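Local coordinates for protein Emp46p (Saccharomyces cerevisiae, PDB 2A6V) that serves as a cargo receptor in glycoprotein secretion, recognising carbohydrate through a lectin domain of the legume-like family, at residues P14-V19 / V35-G40; L85-K90 / F210-M215; A127-G132 / V187-S192. One frame throughout, in Å; residues are numbered along the deposited sequence.

Contact 1: P14-V19 / V35-G40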
loop_
_atom_site.group_PDB
_atom_site.type_symbol
_atom_site.label_atom_id
_atom_site.label_comp_id
_atom_site.label_asym_id
_atom_site.label_seq_id
_atom_site.Cartn_x
_atom_site.Cartn_y
_atom_site.Cartn_z
ATOM N N PRO A 14 11.144 -3.096 -10.307
ATOM C CA PRO A 14 11.836 -4.078 -11.135
ATOM C C PRO A 14 11.807 -5.407 -10.398
ATOM O O PRO A 14 11.437 -5.452 -9.214
ATOM C CB PRO A 14 13.257 -3.512 -11.217
ATOM C CG PRO A 14 13.435 -2.825 -9.942
ATOM C CD PRO A 14 12.079 -2.181 -9.633
ATOM N N ASN A 15 12.192 -6.484 -11.062
ATOM C CA ASN A 15 12.289 -7.734 -10.348
ATOM C C ASN A 15 13.412 -7.547 -9.339
ATOM O O ASN A 15 14.554 -7.345 -9.697
ATOM C CB ASN A 15 12.530 -8.910 -11.285
ATOM C CG ASN A 15 12.700 -10.186 -10.533
ATOM O OD1 ASN A 15 13.728 -10.395 -9.893
ATOM N ND2 ASN A 15 11.676 -11.039 -10.554
ATOM N N LEU A 16 13.064 -7.533 -8.061
ATOM C CA LEU A 16 13.997 -7.145 -7.018
ATOM C C LEU A 16 15.172 -8.078 -6.870
ATOM O O LEU A 16 16.268 -7.656 -6.540
ATOM C CB LEU A 16 13.282 -7.043 -5.681
ATOM C CG LEU A 16 12.197 -5.987 -5.628
ATOM C CD1 LEU A 16 11.559 -6.022 -4.271
ATOM C CD2 LEU A 16 12.741 -4.605 -5.975
ATOM N N LEU A 17 14.925 -9.367 -7.063
ATOM C CA LEU A 17 15.981 -10.339 -6.929
ATOM C C LEU A 17 17.016 -10.145 -8.012
ATOM O O LEU A 17 18.212 -10.254 -7.746
ATOM C CB LEU A 17 15.421 -11.748 -7.004
ATOM C CG LEU A 17 16.429 -12.849 -6.708
ATOM C CD1 LEU A 17 17.033 -12.737 -5.334
ATOM C CD2 LEU A 17 15.751 -14.174 -6.889
ATOM N N GLU A 18 16.546 -9.810 -9.213
ATOM C CA GLU A 18 17.395 -9.711 -10.398
ATOM C C GLU A 18 18.121 -8.372 -10.516
ATOM O O GLU A 18 18.919 -8.186 -11.429
ATOM C CB GLU A 18 16.566 -9.952 -11.660
ATOM C CG GLU A 18 16.087 -11.392 -11.806
ATOM C CD GLU A 18 14.997 -11.541 -12.847
ATOM O OE1 GLU A 18 14.064 -12.339 -12.613
ATOM O OE2 GLU A 18 15.059 -10.860 -13.891
ATOM N N VAL A 19 17.845 -7.444 -9.609
ATOM C CA VAL A 19 18.519 -6.144 -9.635
ATOM C C VAL A 19 20.033 -6.353 -9.558
ATOM O O VAL A 19 20.510 -7.144 -8.750
ATOM C CB VAL A 19 18.047 -5.232 -8.480
ATOM C CG1 VAL A 19 18.954 -3.987 -8.345
ATOM C CG2 VAL A 19 16.589 -4.790 -8.698
ATOM N N VAL A 35 13.511 1.478 5.210
ATOM C CA VAL A 35 13.362 0.441 4.201
ATOM C C VAL A 35 14.721 0.060 3.625
ATOM O O VAL A 35 15.534 0.930 3.302
ATOM C CB VAL A 35 12.369 0.851 3.085
ATOM C CG1 VAL A 35 12.874 2.008 2.272
ATOM C CG2 VAL A 35 12.055 -0.339 2.186
ATOM N N LYS A 36 14.970 -1.242 3.525
ATOM C CA LYS A 36 16.203 -1.747 2.913
ATOM C C LYS A 36 15.912 -2.903 1.952
ATOM O O LYS A 36 15.051 -3.730 2.224
ATOM C CB LYS A 36 17.164 -2.218 3.982
ATOM C CG LYS A 36 16.605 -3.211 4.953
ATOM C CD LYS A 36 17.667 -3.832 5.902
ATOM C CE LYS A 36 18.591 -2.817 6.555
ATOM N NZ LYS A 36 18.752 -3.014 8.038
ATOM N N LEU A 37 16.625 -2.949 0.839
ATOM C CA LEU A 37 16.585 -4.078 -0.074
ATOM C C LEU A 37 17.558 -5.119 0.452
ATOM O O LEU A 37 18.771 -4.857 0.545
ATOM C CB LEU A 37 16.996 -3.667 -1.481
ATOM C CG LEU A 37 16.991 -4.759 -2.541
ATOM C CD1 LEU A 37 15.641 -5.439 -2.610
ATOM C CD2 LEU A 37 17.347 -4.176 -3.904
ATOM N N GLU A 38 17.044 -6.286 0.787
ATOM C CA GLU A 38 17.822 -7.334 1.431
ATOM C C GLU A 38 17.464 -8.685 0.841
ATOM O O GLU A 38 16.312 -9.132 0.930
ATOM C CB GLU A 38 17.529 -7.334 2.922
ATOM C CG GLU A 38 18.374 -8.264 3.756
ATOM C CD GLU A 38 18.878 -7.555 4.992
ATOM O OE1 GLU A 38 18.397 -7.868 6.110
ATOM O OE2 GLU A 38 19.718 -6.640 4.829
ATOM N N GLU A 39 18.446 -9.363 0.248
ATOM C CA GLU A 39 18.234 -10.707 -0.316
ATOM C C GLU A 39 16.913 -10.797 -1.106
ATOM O O GLU A 39 16.091 -11.714 -0.909
ATOM C CB GLU A 39 18.351 -11.789 0.775
ATOM C CG GLU A 39 19.701 -11.860 1.500
ATOM C CD GLU A 39 20.876 -12.291 0.629
ATOM O OE1 GLU A 39 21.997 -12.367 1.178
ATOM O OE2 GLU A 39 20.710 -12.554 -0.579
ATOM N N GLY A 40 16.734 -9.849 -2.015
ATOM C CA GLY A 40 15.708 -9.927 -3.031
ATOM C C GLY A 40 14.337 -9.379 -2.660
ATOM O O GLY A 40 13.415 -9.500 -3.456
#

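Contact 2: L85-K90 / F210-M215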
loop_
_atom_site.group_PDB
_atom_site.type_symbol
_atom_site.label_atom_id
_atom_site.label_comp_id
_atom_site.label_asym_id
_atom_site.label_seq_id
_atom_site.Cartn_x
_atom_site.Cartn_y
_atom_site.Cartn_z
ATOM N N LEU A 85 0.620 -2.170 7.942
ATOM C CA LEU A 85 1.106 -2.010 6.584
ATOM C C LEU A 85 0.025 -1.347 5.732
ATOM O O LEU A 85 -1.113 -1.826 5.656
ATOM C CB LEU A 85 1.462 -3.382 6.032
ATOM C CG LEU A 85 1.728 -3.489 4.537
ATOM C CD1 LEU A 85 2.963 -2.741 4.083
ATOM C CD2 LEU A 85 1.879 -4.966 4.148
ATOM N N ALA A 86 0.359 -0.227 5.117
ATOM C CA ALA A 86 -0.576 0.592 4.343
ATOM C C ALA A 86 -0.201 0.670 2.882
ATOM O O ALA A 86 0.992 0.725 2.543
ATOM C CB ALA A 86 -0.687 1.996 4.942
ATOM N N PHE A 87 -1.210 0.691 2.020
ATOM C CA PHE A 87 -1.057 0.939 0.597
ATOM C C PHE A 87 -1.841 2.183 0.265
ATOM O O PHE A 87 -3.008 2.272 0.640
ATOM C CB PHE A 87 -1.547 -0.265 -0.195
ATOM C CG PHE A 87 -0.772 -1.493 0.111
ATOM C CD1 PHE A 87 0.439 -1.731 -0.521
ATOM C CD2 PHE A 87 -1.225 -2.408 1.048
ATOM C CE1 PHE A 87 1.174 -2.857 -0.214
ATOM C CE2 PHE A 87 -0.491 -3.526 1.350
ATOM C CZ PHE A 87 0.721 -3.756 0.716
ATOM N N TRP A 88 -1.217 3.099 -0.461
ATOM C CA TRP A 88 -1.715 4.446 -0.621
ATOM C C TRP A 88 -1.933 4.810 -2.083
ATOM O O TRP A 88 -1.112 4.467 -2.959
ATOM C CB TRP A 88 -0.702 5.444 -0.085
ATOM C CG TRP A 88 -0.286 5.271 1.320
ATOM C CD1 TRP A 88 0.782 4.560 1.754
ATOM C CD2 TRP A 88 -0.899 5.829 2.491
ATOM N NE1 TRP A 88 0.877 4.627 3.121
ATOM C CE2 TRP A 88 -0.147 5.401 3.598
ATOM C CE3 TRP A 88 -2.004 6.661 2.716
ATOM C CZ2 TRP A 88 -0.456 5.778 4.911
ATOM C CZ3 TRP A 88 -2.318 7.020 4.031
ATOM C CH2 TRP A 88 -1.540 6.571 5.101
ATOM N N LEU A 89 -3.025 5.518 -2.324
ATOM C CA LEU A 89 -3.223 6.312 -3.530
ATOM C C LEU A 89 -3.573 7.710 -3.024
ATOM O O LEU A 89 -4.620 7.874 -2.402
ATOM C CB LEU A 89 -4.373 5.750 -4.379
ATOM C CG LEU A 89 -4.259 4.331 -4.911
ATOM C CD1 LEU A 89 -5.448 4.037 -5.819
ATOM C CD2 LEU A 89 -2.986 4.116 -5.677
ATOM N N LYS A 90 -2.708 8.697 -3.231
ATOM C CA LYS A 90 -2.912 10.034 -2.652
ATOM C C LYS A 90 -2.814 11.136 -3.710
ATOM O O LYS A 90 -2.080 11.009 -4.677
ATOM C CB LYS A 90 -1.878 10.283 -1.555
ATOM C CG LYS A 90 -2.030 9.365 -0.350
ATOM C CD LYS A 90 -1.588 9.973 0.989
ATOM C CE LYS A 90 -0.304 10.752 0.883
ATOM N NZ LYS A 90 0.084 11.316 2.189
ATOM N N PHE A 210 7.523 -6.211 8.013
ATOM C CA PHE A 210 6.672 -5.932 6.862
ATOM C C PHE A 210 7.537 -5.808 5.633
ATOM O O PHE A 210 8.466 -5.003 5.605
ATOM C CB PHE A 210 5.868 -4.648 7.082
ATOM C CG PHE A 210 4.847 -4.758 8.189
ATOM C CD1 PHE A 210 3.689 -5.499 8.000
ATOM C CD2 PHE A 210 5.049 -4.138 9.405
ATOM C CE1 PHE A 210 2.728 -5.585 8.987
ATOM C CE2 PHE A 210 4.083 -4.243 10.416
ATOM C CZ PHE A 210 2.926 -4.972 10.180
ATOM N N GLU A 211 7.221 -6.594 4.616
ATOM C CA GLU A 211 8.101 -6.777 3.453
ATOM C C GLU A 211 7.349 -6.646 2.150
ATOM O O GLU A 211 6.205 -7.088 2.048
ATOM C CB GLU A 211 8.789 -8.126 3.514
ATOM C CG GLU A 211 9.425 -8.396 4.865
ATOM C CD GLU A 211 10.236 -9.666 4.949
ATOM O OE1 GLU A 211 10.307 -10.406 3.947
ATOM O OE2 GLU A 211 10.821 -9.918 6.016
ATOM N N ILE A 212 7.999 -6.057 1.143
ATOM C CA ILE A 212 7.459 -5.926 -0.209
ATOM C C ILE A 212 8.332 -6.767 -1.158
ATOM O O ILE A 212 9.538 -6.507 -1.294
ATOM C CB ILE A 212 7.424 -4.450 -0.657
ATOM C CG1 ILE A 212 6.565 -3.602 0.304
ATOM C CG2 ILE A 212 6.927 -4.335 -2.061
ATOM C CD1 ILE A 212 5.080 -3.948 0.338
ATOM N N LEU A 213 7.730 -7.726 -1.841
ATOM C CA LEU A 213 8.466 -8.619 -2.731
ATOM C C LEU A 213 8.339 -8.214 -4.194
ATOM O O LEU A 213 9.253 -8.465 -4.990
ATOM C CB LEU A 213 7.969 -10.060 -2.566
ATOM C CG LEU A 213 8.566 -10.808 -1.376
ATOM C CD1 LEU A 213 8.150 -10.225 -0.058
ATOM C CD2 LEU A 213 8.180 -12.263 -1.510
ATOM N N LYS A 214 7.219 -7.584 -4.573
ATOM C CA LYS A 214 6.934 -7.255 -5.961
ATOM C C LYS A 214 5.895 -6.145 -5.994
ATOM O O LYS A 214 5.083 -5.983 -5.068
ATOM C CB LYS A 214 6.440 -8.474 -6.728
ATOM C CG LYS A 214 6.252 -8.316 -8.208
ATOM C CD LYS A 214 6.027 -9.705 -8.920
ATOM C CE LYS A 214 5.390 -10.768 -8.043
ATOM N NZ LYS A 214 5.030 -12.003 -8.831
ATOM N N MET A 215 5.960 -5.341 -7.035
ATOM C CA MET A 215 4.884 -4.391 -7.324
ATOM C C MET A 215 4.808 -4.134 -8.819
ATOM O O MET A 215 5.824 -3.862 -9.449
ATOM C CB MET A 215 5.066 -3.077 -6.555
ATOM C CG MET A 215 3.937 -2.036 -6.796
ATOM S SD MET A 215 4.153 -1.099 -8.338
ATOM C CE MET A 215 2.791 0.006 -8.288
#

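Contact 3: A127-G132 / V187-S192. With K (potassium ion), chain C.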
loop_
_atom_site.group_PDB
_atom_site.type_symbol
_atom_site.label_atom_id
_atom_site.label_comp_id
_atom_site.label_asym_id
_atom_site.label_seq_id
_atom_site.Cartn_x
_atom_site.Cartn_y
_atom_site.Cartn_z
ATOM N N ALA A 127 -10.266 -0.162 4.529
ATOM C CA ALA A 127 -10.055 0.845 3.503
ATOM C C ALA A 127 -10.667 2.164 3.942
ATOM O O ALA A 127 -11.847 2.215 4.315
ATOM C CB ALA A 127 -10.648 0.374 2.183
ATOM N N TYR A 128 -9.870 3.222 3.892
ATOM C CA TYR A 128 -10.267 4.528 4.381
ATOM C C TYR A 128 -10.103 5.548 3.269
ATOM O O TYR A 128 -9.123 5.535 2.522
ATOM C CB TYR A 128 -9.357 4.943 5.532
ATOM C CG TYR A 128 -9.522 4.176 6.806
ATOM C CD1 TYR A 128 -10.286 4.694 7.846
ATOM C CD2 TYR A 128 -8.877 2.964 7.013
ATOM C CE1 TYR A 128 -10.428 4.014 9.031
ATOM C CE2 TYR A 128 -9.016 2.268 8.239
ATOM C CZ TYR A 128 -9.821 2.813 9.237
ATOM O OH TYR A 128 -9.980 2.150 10.442
ATOM N N LEU A 129 -11.042 6.481 3.193
ATOM C CA LEU A 129 -10.934 7.642 2.341
ATOM C C LEU A 129 -10.817 8.890 3.198
ATOM O O LEU A 129 -11.479 9.009 4.224
ATOM C CB LEU A 129 -12.186 7.742 1.473
ATOM C CG LEU A 129 -12.241 6.885 0.232
ATOM C CD1 LEU A 129 -13.676 6.889 -0.328
ATOM C CD2 LEU A 129 -11.257 7.373 -0.804
ATOM N N ASN A 130 -9.958 9.812 2.800
ATOM C CA ASN A 130 -9.882 11.115 3.433
ATOM C C ASN A 130 -9.842 12.152 2.318
ATOM O O ASN A 130 -9.266 11.916 1.274
ATOM C CB ASN A 130 -8.648 11.197 4.340
ATOM C CG ASN A 130 -8.692 12.381 5.288
ATOM O OD1 ASN A 130 -9.586 13.235 5.203
ATOM N ND2 ASN A 130 -7.731 12.443 6.205
ATOM N N ASP A 131 -10.510 13.279 2.537
ATOM C CA ASP A 131 -10.579 14.354 1.544
ATOM C C ASP A 131 -9.673 15.533 1.861
ATOM O O ASP A 131 -9.788 16.601 1.240
ATOM C CB ASP A 131 -12.028 14.830 1.389
ATOM C CG ASP A 131 -12.611 15.393 2.671
ATOM O OD1 ASP A 131 -11.885 15.550 3.679
ATOM O OD2 ASP A 131 -13.813 15.705 2.761
ATOM N N GLY A 132 -8.786 15.368 2.838
ATOM C CA GLY A 132 -7.781 16.372 3.134
ATOM C C GLY A 132 -8.201 17.425 4.148
ATOM O O GLY A 132 -7.380 18.260 4.519
ATOM N N VAL A 187 -14.654 5.524 -4.573
ATOM C CA VAL A 187 -13.357 6.128 -4.873
ATOM C C VAL A 187 -13.380 6.584 -6.338
ATOM O O VAL A 187 -13.371 5.756 -7.248
ATOM C CB VAL A 187 -12.183 5.144 -4.614
ATOM C CG1 VAL A 187 -10.856 5.897 -4.545
ATOM C CG2 VAL A 187 -12.397 4.343 -3.334
ATOM N N LYS A 188 -13.426 7.895 -6.558
ATOM C CA LYS A 188 -13.536 8.438 -7.910
ATOM C C LYS A 188 -12.380 9.346 -8.322
ATOM O O LYS A 188 -12.217 9.630 -9.501
ATOM C CB LYS A 188 -14.841 9.218 -8.052
ATOM C CG LYS A 188 -16.074 8.355 -7.967
ATOM C CD LYS A 188 -17.337 9.195 -7.983
ATOM C CE LYS A 188 -18.405 8.627 -7.059
ATOM N NZ LYS A 188 -19.168 7.546 -7.735
ATOM N N PHE A 189 -11.581 9.825 -7.373
ATOM C CA PHE A 189 -10.591 10.846 -7.712
ATOM C C PHE A 189 -9.529 10.406 -8.727
ATOM O O PHE A 189 -8.977 11.244 -9.443
ATOM C CB PHE A 189 -9.950 11.437 -6.447
ATOM C CG PHE A 189 -9.008 10.510 -5.740
ATOM C CD1 PHE A 189 -7.669 10.472 -6.081
ATOM C CD2 PHE A 189 -9.458 9.698 -4.704
ATOM C CE1 PHE A 189 -6.801 9.633 -5.417
ATOM C CE2 PHE A 189 -8.587 8.847 -4.052
ATOM C CZ PHE A 189 -7.259 8.825 -4.408
ATOM N N MET A 190 -9.250 9.105 -8.818
ATOM C CA MET A 190 -8.209 8.630 -9.727
ATOM C C MET A 190 -8.615 8.694 -11.196
ATOM O O MET A 190 -7.762 8.602 -12.069
ATOM C CB MET A 190 -7.809 7.183 -9.419
ATOM C CG MET A 190 -7.175 6.981 -8.071
ATOM S SD MET A 190 -8.380 6.525 -6.854
ATOM C CE MET A 190 -8.890 4.852 -7.395
ATOM N N GLY A 191 -9.911 8.806 -11.473
ATOM C CA GLY A 191 -10.379 8.896 -12.843
ATOM C C GLY A 191 -9.991 10.207 -13.507
ATOM O O GLY A 191 -9.786 10.250 -14.726
ATOM N N SER A 192 -9.852 11.258 -12.703
ATOM C CA SER A 192 -9.773 12.630 -13.208
ATOM C C SER A 192 -8.652 13.479 -12.596
ATOM O O SER A 192 -8.639 14.703 -12.746
ATOM C CB SER A 192 -11.116 13.315 -12.955
ATOM O OG SER A 192 -11.410 13.381 -11.563
HETATM K K K C . -11.633 3.036 12.603
HETATM O O HOH W 1 -11.447 0.559 13.938
HETATM O O HOH W 2 -14.403 2.392 12.399
#

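Contact 1: P14-V19 / V35-G40
A 3.0 Å bond from the backbone N of Glu-18 to Asn-15 OD1 shapes the loop that sets Leu-16 and Leu-17 against Gly-40. It is an Asx motif. The donor lies in the carbonyl plane, and the N-H...O angle is 145°. The same N also makes a weak bond to Asn-15 O. Segment 14-19 is otherwise irregular.

Gly-40 belongs to the tight turn of a beta hairpin, in which strands 36-38 and 41-43 run antiparallel at the edge of one sheet of the lectin beta sandwich. Both Glu-39 and Gly-40 have positive phi, as in a type I' turn. The carbonyl oxygen of Gly-40 lies against the side chain of Leu-16. Leu-16 CB is 3.3 Å from Gly-40 O, and Leu-16 CD1 reaches the same oxygen at 4.0 Å.

With CG anti to the backbone N (chi1 -180°), Leu-37 brings CD1 to Leu-16 CB, 4.2 Å away. Both leucines also touch Phe-42 on the next strand, and Leu-37 reaches Gln-22 of helix 22-25. The loop and the short helix after it therefore both lie against the hairpin. At the turn itself, Leu-17 sends one methyl over the glycine backbone: Leu-17 CD1 is 3.9 Å from Gly-40 CA.

Contact 2: L85-K90 / F210-M215
Leu-85 on Phe-210 and Ile-212 on Phe-87 are the aliphatic-on-aromatic contacts between these two strands. Leu-85 CB is 3.6 Å from Phe-210 CD1 and 3.9 Å from Phe-210 CE1. The backbone N of Leu-85 stands over one face of the same ring, 4.1 Å above its plane and offset toward the rim. Phe-87 and Ile-212 reach out from opposite directions. In Ile-212 a chi1 of -59° sets CG1 anti to the carbonyl carbon, which turns this branch so that CD1 comes within 4.1 Å of Phe-87 CE1.

One contact is methyl on methyl. Ile-212 CD1 is 4.5 Å from Leu-85 CD1, at the limit of contact.

All four residues are buried near the centre of the chain. This is the hydrophobic core between the two sheets of a beta sandwich, the fold of legume-like lectins. The short strand segments are 9.1 Å apart at closest approach and cross at 44°.

Leu-44 and Phe-72 add to the core beside Leu-85, and the Trp-70 ring meets that of Phe-87. Strand 84-90 lies between strands 196-202 and 111-115 in one sheet, and strand 209-218 lies between 41-43 and 66-75 in the other.

Contact 3: A127-G132 / V187-S192
Leu-129 of segment 127-132 touches Val-187 and Phe-189 of segment 187-192. The strand approaches it from Ala-127, which bonds through its backbone to Phe-144 and Ala-145. Next comes Tyr-128, whose OH binds a potassium ion at 2.9 Å. The ion lies at the ring edge, in plane. Two waters also bind the potassium, and the carbonyl oxygens of Ile-138, Glu-139 and Ser-141 complete the site.

The first side-chain bond of Leu-129 points toward the loop. CG stands anti to the carbonyl carbon (chi1 -81°), which puts both methyls against Val-187, and the two side chains cross at a slant. Leu-129 CD2 is 4.0 Å from Val-187 CG1, while Leu-129 CD1 is 4.1 Å from Val-187 CG2. The same CD2 comes to the edge of the Phe-189 ring, 4.5 Å from CE2. The contact thus joins strand 124-131 of one sheet of the lectin sandwich to the loop that follows strand 179-184 of the other. Met-190 SD lies over a face of the Phe-189 ring.

Past Leu-129, Asn-130 folds into an Asx turn. Gly-132 N donates to Asn-130 OD1 over 3.3 Å, from well above the carbonyl plane. Asn-130 ND2 bonds to Lys-134 O.

The three contacts spread across one beta sandwich. The centre of contact 2 lies about 3 Å from the centre of the chain. It packs an inner strand of one sheet on an inner strand of the other. Contacts 1 and 3 lie on opposite sides, their centres about 31 Å apart. Contacts 1 and 2 share the sheet of strands 36-38, 41-43 and 209-218. Contacts 2 and 3 share that of 84-90 and 124-131, the latter carrying Tyr-128 of a potassium site. Contact 2 touches both others: Leu-16 CD1 is 3.4 Å from Leu-213 O, and Leu-89 O is 3.4 Å from Phe-189 CZ. Along the chain contact 1 closes first; contact 3 forms between the two strands of contact 2.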